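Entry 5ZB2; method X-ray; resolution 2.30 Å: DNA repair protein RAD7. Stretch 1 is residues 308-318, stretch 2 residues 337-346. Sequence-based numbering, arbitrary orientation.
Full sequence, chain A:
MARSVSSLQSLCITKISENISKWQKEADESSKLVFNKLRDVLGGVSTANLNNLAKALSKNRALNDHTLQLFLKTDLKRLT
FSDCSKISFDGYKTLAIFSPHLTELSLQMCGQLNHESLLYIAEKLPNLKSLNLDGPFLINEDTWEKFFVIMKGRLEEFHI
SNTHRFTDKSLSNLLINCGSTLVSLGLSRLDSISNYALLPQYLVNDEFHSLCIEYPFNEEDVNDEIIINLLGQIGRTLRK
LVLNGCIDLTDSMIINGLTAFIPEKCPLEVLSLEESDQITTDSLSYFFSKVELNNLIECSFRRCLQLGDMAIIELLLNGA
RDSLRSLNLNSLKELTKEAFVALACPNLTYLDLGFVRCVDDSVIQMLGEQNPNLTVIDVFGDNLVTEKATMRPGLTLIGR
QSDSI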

ATOM      1  N   GLY A 308      36.643  35.980 -20.134  1.00 41.97           N
ATOM      2  CA  GLY A 308      36.955  36.377 -21.491  1.00 43.86           C
ATOM      3  C   GLY A 308      37.723  35.320 -22.264  1.00 43.10           C
ATOM      4  O   GLY A 308      37.761  34.149 -21.872  1.00 41.22           O
ATOM      5  N   ASP A 309      38.359  35.741 -23.360  1.00 42.91           N
ATOM      6  CA  ASP A 309      38.891  34.793 -24.336  1.00 43.17           C
ATOM      7  C   ASP A 309      39.910  33.842 -23.714  1.00 44.98           C
ATOM      8  O   ASP A 309      39.848  32.626 -23.924  1.00 44.68           O
ATOM      9  CB  ASP A 309      39.518  35.550 -25.509  1.00 44.43           C
ATOM     10  CG  ASP A 309      38.502  36.355 -26.300  1.00 45.39           C
ATOM     11  OD1 ASP A 309      37.299  36.038 -26.233  1.00 45.54           O
ATOM     12  OD2 ASP A 309      38.907  37.309 -26.995  1.00 45.99           O
ATOM     13  N   MET A 310      40.869  34.376 -22.954  1.00 42.63           N
ATOM     14  CA  MET A 310      42.011  33.560 -22.554  1.00 49.06           C
ATOM     15  C   MET A 310      41.598  32.393 -21.667  1.00 45.24           C
ATOM     16  O   MET A 310      42.202  31.316 -21.741  1.00 45.14           O
ATOM     17  CB  MET A 310      43.059  34.421 -21.847  1.00 49.50           C
ATOM     18  CG  MET A 310      43.963  35.195 -22.797  1.00 81.16           C
ATOM     19  SD  MET A 310      44.809  34.139 -23.999  1.00 64.20           S
ATOM     20  CE  MET A 310      45.786  33.099 -22.916  1.00 64.21           C
ATOM     21  N   ALA A 311      40.585  32.579 -20.820  1.00 43.38           N
ATOM     22  CA  ALA A 311      40.088  31.466 -20.021  1.00 43.02           C
ATOM     23  C   ALA A 311      39.645  30.309 -20.913  1.00 42.22           C
ATOM     24  O   ALA A 311      39.982  29.146 -20.655  1.00 41.80           O
ATOM     25  CB  ALA A 311      38.938  31.934 -19.133  1.00 41.55           C
ATOM     26  N   ILE A 312      38.902  30.616 -21.980  1.00 39.26           N
ATOM     27  CA  ILE A 312      38.383  29.575 -22.862  1.00 40.02           C
ATOM     28  C   ILE A 312      39.498  28.984 -23.714  1.00 41.85           C
ATOM     29  O   ILE A 312      39.524  27.774 -23.972  1.00 41.06           O
ATOM     30  CB  ILE A 312      37.249  30.140 -23.739  1.00 41.09           C
ATOM     31  CG1 ILE A 312      36.167  30.796 -22.874  1.00 39.73           C
ATOM     32  CG2 ILE A 312      36.644  29.043 -24.612  1.00 40.60           C
ATOM     33  CD1 ILE A 312      35.605  29.906 -21.790  1.00 38.44           C
ATOM     34  N   ILE A 313      40.425  29.825 -24.179  1.00 43.69           N
ATOM     35  CA  ILE A 313      41.526  29.336 -25.005  1.00 44.15           C
ATOM     36  C   ILE A 313      42.406  28.390 -24.198  1.00 44.39           C
ATOM     37  O   ILE A 313      42.736  27.287 -24.648  1.00 45.66           O
ATOM     38  CB  ILE A 313      42.334  30.516 -25.578  1.00 46.22           C
ATOM     39  CG1 ILE A 313      41.460  31.328 -26.540  1.00 47.55           C
ATOM     40  CG2 ILE A 313      43.596  30.022 -26.289  1.00 48.00           C
ATOM     41  CD1 ILE A 313      42.125  32.578 -27.087  1.00 49.72           C
ATOM     42  N   GLU A 314      42.802  28.809 -22.993  1.00 44.41           N
ATOM     43  CA  GLU A 314      43.623  27.945 -22.150  1.00 45.02           C
ATOM     44  C   GLU A 314      42.912  26.629 -21.856  1.00 44.76           C
ATOM     45  O   GLU A 314      43.551  25.573 -21.790  1.00 46.01           O
ATOM     46  CB  GLU A 314      43.982  28.663 -20.849  1.00 43.89           C
ATOM     47  CG  GLU A 314      44.933  29.849 -21.012  1.00 46.85           C
ATOM     48  CD  GLU A 314      46.329  29.441 -21.472  1.00 52.77           C
ATOM     49  OE1 GLU A 314      46.640  28.231 -21.466  1.00 52.11           O
ATOM     50  OE2 GLU A 314      47.117  30.337 -21.840  1.00 67.35           O
ATOM     51  N   LEU A 315      41.589  26.673 -21.677  1.00 41.86           N
ATOM     52  CA  LEU A 315      40.828  25.445 -21.460  1.00 42.30           C
ATOM     53  C   LEU A 315      40.963  24.501 -22.650  1.00 43.94           C
ATOM     54  O   LEU A 315      41.296  23.321 -22.490  1.00 44.49           O
ATOM     55  CB  LEU A 315      39.355  25.778 -21.202  1.00 41.66           C
ATOM     56  CG  LEU A 315      38.384  24.592 -21.134  1.00 41.68           C
ATOM     57  CD1 LEU A 315      38.695  23.691 -19.951  1.00 42.25           C
ATOM     58  CD2 LEU A 315      36.941  25.077 -21.068  1.00 43.72           C
ATOM     59  N   LEU A 316      40.707  25.008 -23.858  1.00 43.49           N
ATOM     60  CA  LEU A 316      40.726  24.159 -25.046  1.00 46.47           C
ATOM     61  C   LEU A 316      42.128  23.637 -25.343  1.00 49.22           C
ATOM     62  O   LEU A 316      42.299  22.459 -25.677  1.00 51.23           O
ATOM     63  CB  LEU A 316      40.182  24.934 -26.244  1.00 48.97           C
ATOM     64  CG  LEU A 316      38.749  25.451 -26.110  1.00 46.09           C
ATOM     65  CD1 LEU A 316      38.454  26.449 -27.209  1.00 47.43           C
ATOM     66  CD2 LEU A 316      37.749  24.306 -26.145  1.00 47.97           C
ATOM     67  N   LEU A 317      43.142  24.494 -25.230  1.00 46.58           N
ATOM     68  CA  LEU A 317      44.500  24.113 -25.599  1.00 48.90           C
ATOM     69  C   LEU A 317      45.181  23.210 -24.578  1.00 49.36           C
ATOM     70  O   LEU A 317      46.268  22.699 -24.863  1.00 52.32           O
ATOM     71  CB  LEU A 317      45.352  25.366 -25.816  1.00 49.58           C
ATOM     72  CG  LEU A 317      45.317  25.962 -27.228  1.00 55.33           C
ATOM     73  CD1 LEU A 317      43.891  26.195 -27.696  1.00 56.67           C
ATOM     74  CD2 LEU A 317      46.109  27.262 -27.278  1.00 55.87           C
ATOM     75  N   ASN A 318      44.586  22.994 -23.406  1.00 48.23           N
ATOM     76  CA  ASN A 318      45.189  22.164 -22.368  1.00 48.82           C
ATOM     77  C   ASN A 318      44.443  20.843 -22.193  1.00 51.93           C
ATOM     78  O   ASN A 318      44.315  20.326 -21.081  1.00 57.87           O
ATOM     79  CB  ASN A 318      45.266  22.925 -21.046  1.00 48.93           C
ATOM     80  CG  ASN A 318      46.421  23.920 -21.013  1.00 49.51           C
ATOM     81  OD1 ASN A 318      47.532  23.584 -20.604  1.00 52.42           O
ATOM     82  ND2 ASN A 318      46.163  25.147 -21.452  1.00 47.51           N
TER
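Stretch 2 (337-346) KEAFVALACP

Packing of residues 337-346 of RAD7 against the helix 309-318. Stretch 2 opens as a weakly bonded helix, about 337-341, and continues as an irregular chain that turns tightly at Leu343 (phi/psi -81/79), where Ala344 N bonds to Ala342 O at 2.8 Å, and is extended at Ala344 and Cys345 (-121/128). The two helices run in the same direction, 3° apart, and their axes approach to 8.8 Å. The backbones are closest at the start, with Asp309 CA 4.7 Å from Ala339 CA; farther along, Leu316 CA lies 7.0 Å from Leu343 CA. No hydrogen bond links the stretches, and the stretches bury 399 Å² between them. Asp309 (chi1 m) points toward stretch 2, placing OD1 3.3 Å from Ala339 CB; both carboxylate oxygens, OD1 and OD2, are hydrogen-bonded just outside the stretches. One turn on, Ile313 leaves its helix sideways, but chi1 m and chi2 t extend its end nearer: CG1 lies 4.4 Å from Ala342 CB, and CD1 reaches 4.4 Å from Glu338 CG. Glu338, with chi1 t and chi2 p, leads its carboxylate away. Ile312 also starts toward stretch 2, but with both chi angles m its end leads away. Leu316, in the m,t rotamer, points toward stretch 2 and spreads its two methyls over it: CD1 lies 3.5 Å from Ala342 O, 4.1 Å from Ala342 CB and 3.7 Å from Leu343 CA, and CD2 meets Leu343 CD1 at 3.7 Å and Cys345 SG at 4.1 Å. Leu343 leaves its backbone sideways, and its t,p rotamer brings its end nearer to Leu316. Ala342 CB points toward the helix and also meets Leu317 CD1 at 4.2 Å. Phe340 and Lys337 point away, the latter fully extended with all four chi angles t.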

ATOM      1  N   LYS A 337      35.492  37.210 -30.941  1.00 52.58           N
ATOM      2  CA  LYS A 337      35.544  36.187 -31.979  1.00 54.92           C
ATOM      3  C   LYS A 337      36.775  35.300 -31.830  1.00 54.86           C
ATOM      4  O   LYS A 337      36.750  34.134 -32.238  1.00 54.50           O
ATOM      5  CB  LYS A 337      35.524  36.848 -33.357  1.00 64.47           C
ATOM      6  CG  LYS A 337      35.390  35.876 -34.514  1.00 81.01           C
ATOM      7  CD  LYS A 337      35.229  36.622 -35.828  1.00113.31           C
ATOM      8  CE  LYS A 337      34.940  35.679 -36.986  1.00100.18           C
ATOM      9  NZ  LYS A 337      34.784  36.420 -38.269  1.00109.54           N
ATOM     10  N   GLU A 338      37.849  35.823 -31.235  1.00 54.42           N
ATOM     11  CA  GLU A 338      39.083  35.051 -31.124  1.00 58.53           C
ATOM     12  C   GLU A 338      38.889  33.796 -30.282  1.00 55.05           C
ATOM     13  O   GLU A 338      39.519  32.767 -30.550  1.00 56.09           O
ATOM     14  CB  GLU A 338      40.194  35.921 -30.530  1.00 62.05           C
ATOM     15  CG  GLU A 338      41.567  35.260 -30.518  1.00 81.51           C
ATOM     16  CD  GLU A 338      42.096  34.984 -31.913  1.00 92.56           C
ATOM     17  OE1 GLU A 338      41.520  35.520 -32.884  1.00 79.73           O
ATOM     18  OE2 GLU A 338      43.087  34.233 -32.036  1.00 91.03           O
ATOM     19  N   ALA A 339      38.035  33.859 -29.258  1.00 52.53           N
ATOM     20  CA  ALA A 339      37.784  32.678 -28.440  1.00 49.51           C
ATOM     21  C   ALA A 339      37.264  31.523 -29.288  1.00 50.52           C
ATOM     22  O   ALA A 339      37.692  30.375 -29.117  1.00 50.20           O
ATOM     23  CB  ALA A 339      36.790  33.009 -27.326  1.00 46.24           C
ATOM     24  N   PHE A 340      36.345  31.807 -30.212  1.00 51.86           N
ATOM     25  CA  PHE A 340      35.747  30.749 -31.013  1.00 52.86           C
ATOM     26  C   PHE A 340      36.664  30.270 -32.130  1.00 54.31           C
ATOM     27  O   PHE A 340      36.438  29.185 -32.677  1.00 54.63           O
ATOM     28  CB  PHE A 340      34.416  31.227 -31.592  1.00 53.21           C
ATOM     29  CG  PHE A 340      33.425  31.644 -30.546  1.00 52.78           C
ATOM     30  CD1 PHE A 340      32.701  30.695 -29.845  1.00 54.57           C
ATOM     31  CD2 PHE A 340      33.223  32.982 -30.254  1.00 52.11           C
ATOM     32  CE1 PHE A 340      31.791  31.074 -28.877  1.00 54.19           C
ATOM     33  CE2 PHE A 340      32.310  33.364 -29.286  1.00 51.80           C
ATOM     34  CZ  PHE A 340      31.595  32.411 -28.599  1.00 51.61           C
ATOM     35  N   VAL A 341      37.694  31.046 -32.475  1.00 54.86           N
ATOM     36  CA  VAL A 341      38.689  30.574 -33.432  1.00 55.91           C
ATOM     37  C   VAL A 341      39.300  29.268 -32.948  1.00 54.55           C
ATOM     38  O   VAL A 341      39.497  28.329 -33.730  1.00 54.49           O
ATOM     39  CB  VAL A 341      39.767  31.652 -33.661  1.00 59.72           C
ATOM     40  CG1 VAL A 341      40.837  31.150 -34.611  1.00 58.29           C
ATOM     41  CG2 VAL A 341      39.141  32.925 -34.212  1.00 59.46           C
ATOM     42  N   ALA A 342      39.593  29.180 -31.651  1.00 54.05           N
ATOM     43  CA  ALA A 342      40.201  27.988 -31.075  1.00 53.74           C
ATOM     44  C   ALA A 342      39.196  26.886 -30.775  1.00 54.96           C
ATOM     45  O   ALA A 342      39.610  25.762 -30.473  1.00 56.30           O
ATOM     46  CB  ALA A 342      40.941  28.352 -29.787  1.00 55.09           C
ATOM     47  N   LEU A 343      37.896  27.172 -30.850  1.00 52.73           N
ATOM     48  CA  LEU A 343      36.868  26.194 -30.493  1.00 52.09           C
ATOM     49  C   LEU A 343      36.659  25.242 -31.669  1.00 53.03           C
ATOM     50  O   LEU A 343      35.705  25.346 -32.443  1.00 52.22           O
ATOM     51  CB  LEU A 343      35.576  26.899 -30.098  1.00 51.44           C
ATOM     52  CG  LEU A 343      34.441  26.024 -29.562  1.00 51.30           C
ATOM     53  CD1 LEU A 343      34.898  25.185 -28.379  1.00 49.58           C
ATOM     54  CD2 LEU A 343      33.254  26.893 -29.166  1.00 50.12           C
ATOM     55  N   ALA A 344      37.579  24.284 -31.793  1.00 55.14           N
ATOM     56  CA  ALA A 344      37.525  23.256 -32.834  1.00 55.87           C
ATOM     57  C   ALA A 344      37.651  21.902 -32.141  1.00 55.77           C
ATOM     58  O   ALA A 344      38.761  21.442 -31.859  1.00 56.92           O
ATOM     59  CB  ALA A 344      38.625  23.460 -33.870  1.00 56.25           C
ATOM     60  N   CYS A 345      36.514  21.266 -31.873  1.00 54.51           N
ATOM     61  CA  CYS A 345      36.460  20.068 -31.059  1.00 54.18           C
ATOM     62  C   CYS A 345      35.860  18.916 -31.855  1.00 55.47           C
ATOM     63  O   CYS A 345      34.764  19.063 -32.414  1.00 55.93           O
ATOM     64  CB  CYS A 345      35.624  20.321 -29.801  1.00 53.05           C
ATOM     65  SG  CYS A 345      36.086  21.824 -28.905  1.00 50.17           S
ATOM     66  N   PRO A 346      36.522  17.755 -31.918  1.00 56.76           N
ATOM     67  CA  PRO A 346      35.970  16.652 -32.720  1.00 57.92           C
ATOM     68  C   PRO A 346      34.693  16.056 -32.150  1.00 60.87           C
ATOM     69  O   PRO A 346      33.872  15.541 -32.920  1.00 60.72           O
ATOM     70  CB  PRO A 346      37.111  15.624 -32.733  1.00 57.93           C
ATOM     71  CG  PRO A 346      37.891  15.910 -31.502  1.00 58.07           C
ATOM     72  CD  PRO A 346      37.806  17.393 -31.293  1.00 56.44           C
TER